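Local coordinates for transmembrane protein (Bartonella henselae, PDB 3PAM) that probably serves in oligopeptide uptake by an ABC-type transport system, as a domain related to family 5 extracellular solute-binding proteins, at residues R197-S200 against A201-N204. Residues are numbered along the deposited sequence; the frame is centred on the assembly and turned at random.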
loop_
_atom_site.group_PDB
_atom_site.type_symbol
_atom_site.label_atom_id
_atom_site.label_comp_id
_atom_site.label_asym_id
_atom_site.label_seq_id
_atom_site.Cartn_x
_atom_site.Cartn_y
_atom_site.Cartn_z
ATOM N N ARG A 197 -12.840 -3.130 -5.675
ATOM C CA ARG A 197 -11.649 -2.731 -4.905
ATOM C C ARG A 197 -10.619 -1.949 -5.713
ATOM O O ARG A 197 -10.049 -0.973 -5.218
ATOM C CB ARG A 197 -10.962 -3.960 -4.320
ATOM C CG ARG A 197 -11.843 -4.821 -3.470
ATOM C CD ARG A 197 -11.098 -6.085 -3.058
ATOM N NE ARG A 197 -11.726 -6.715 -1.897
ATOM C CZ ARG A 197 -11.258 -7.804 -1.292
ATOM N NH1 ARG A 197 -10.147 -8.413 -1.719
ATOM N NH2 ARG A 197 -11.913 -8.287 -0.248
ATOM N N TRP A 198 -10.361 -2.382 -6.942
ATOM C CA TRP A 198 -9.180 -1.903 -7.664
ATOM C C TRP A 198 -9.424 -1.278 -9.026
ATOM O O TRP A 198 -8.504 -0.683 -9.579
ATOM C CB TRP A 198 -8.196 -3.045 -7.873
ATOM C CG TRP A 198 -7.731 -3.641 -6.613
ATOM C CD1 TRP A 198 -8.031 -4.866 -6.144
ATOM C CD2 TRP A 198 -6.909 -3.023 -5.636
ATOM N NE1 TRP A 198 -7.439 -5.072 -4.936
ATOM C CE2 TRP A 198 -6.733 -3.954 -4.595
ATOM C CE3 TRP A 198 -6.283 -1.771 -5.542
ATOM C CZ2 TRP A 198 -5.959 -3.682 -3.458
ATOM C CZ3 TRP A 198 -5.516 -1.503 -4.438
ATOM C CH2 TRP A 198 -5.359 -2.459 -3.401
ATOM N N SER A 199 -10.623 -1.428 -9.583
ATOM C CA SER A 199 -10.821 -1.024 -10.967
ATOM C C SER A 199 -10.855 0.495 -11.029
ATOM O O SER A 199 -11.225 1.163 -10.054
ATOM C CB SER A 199 -12.116 -1.602 -11.530
ATOM O OG SER A 199 -13.195 -0.798 -11.098
ATOM N N SER A 200 -10.483 1.025 -12.184
ATOM C CA SER A 200 -10.370 2.466 -12.383
ATOM C C SER A 200 -11.729 3.149 -12.314
ATOM O O SER A 200 -11.845 4.272 -11.799
ATOM C CB SER A 200 -9.753 2.743 -13.749
ATOM O OG SER A 200 -10.506 2.061 -14.726
ATOM N N ALA A 201 -12.741 2.468 -12.846
ATOM C CA ALA A 201 -14.113 2.944 -12.754
ATOM C C ALA A 201 -14.553 3.170 -11.300
ATOM O O ALA A 201 -15.235 4.167 -10.987
ATOM C CB ALA A 201 -15.070 1.998 -13.486
ATOM N N SER A 202 -14.142 2.266 -10.416
ATOM C CA SER A 202 -14.527 2.357 -9.015
ATOM C C SER A 202 -13.729 3.417 -8.280
ATOM O O SER A 202 -14.001 3.722 -7.117
ATOM C CB SER A 202 -14.382 1.017 -8.322
ATOM O OG SER A 202 -13.080 0.855 -7.772
ATOM N N ARG A 203 -12.748 4.008 -8.934
ATOM C CA ARG A 203 -12.025 5.111 -8.290
ATOM C C ARG A 203 -12.950 6.306 -8.029
ATOM O O ARG A 203 -12.868 6.935 -6.976
ATOM C CB ARG A 203 -10.808 5.511 -9.106
ATOM C CG ARG A 203 -10.139 6.797 -8.661
ATOM C CD ARG A 203 -9.155 7.230 -9.720
ATOM N NE ARG A 203 -8.735 8.601 -9.524
ATOM C CZ ARG A 203 -7.524 8.972 -9.111
ATOM N NH1 ARG A 203 -6.569 8.070 -8.832
ATOM N NH2 ARG A 203 -7.263 10.259 -8.984
ATOM N N ASN A 204 -13.860 6.581 -8.958
ATOM C CA ASN A 204 -14.691 7.776 -8.871
ATOM C C ASN A 204 -16.164 7.548 -8.522
ATOM O O ASN A 204 -17.024 8.386 -8.831
ATOM C CB ASN A 204 -14.551 8.586 -10.152
ATOM C CG ASN A 204 -13.139 9.068 -10.364
ATOM O OD1 ASN A 204 -12.606 9.799 -9.533
ATOM N ND2 ASN A 204 -12.518 8.659 -11.467
#
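The carbonyl oxygen of S199, the first residue to leave helical geometry after helix 193-198, is approached by three groups: the hydroxyl and the amide of S202, and N210 ND2, which hydrogen-bonds it. S202 OG lies 3.0 Å from S199 O, but N196 O competes for its single proton, so which carbonyl takes it is not settled. The bond from S202 N to S199 O, at 3.1 Å, is weak and bent, and is backed by a straighter one from S202 N to S199 OG at 3.3 Å (N-H...O angle 151°). A chi1 of 81° places S199 OG between its own backbone N and carbonyl carbon, facing the S202 amide and lying 3.5 Å from S202 CB; this hydroxyl also hydrogen-bonds I195 O, back in helix 193-198, as its stronger partner. A second turn follows directly, R203 N donating to S200 O at 3.0 Å from above the carbonyl plane, 69° out of it. R203 CB rests 3.1 Å from S200 O, while the extended arginine chain leads away to G213 O. The chain thus turns just beyond helix 193-198, tied by S200 OG to D220 OD2 in the first turn of helix 217-228 and by R203 O to R13 NH2, just beyond strand 5-10 of the mixed sheet.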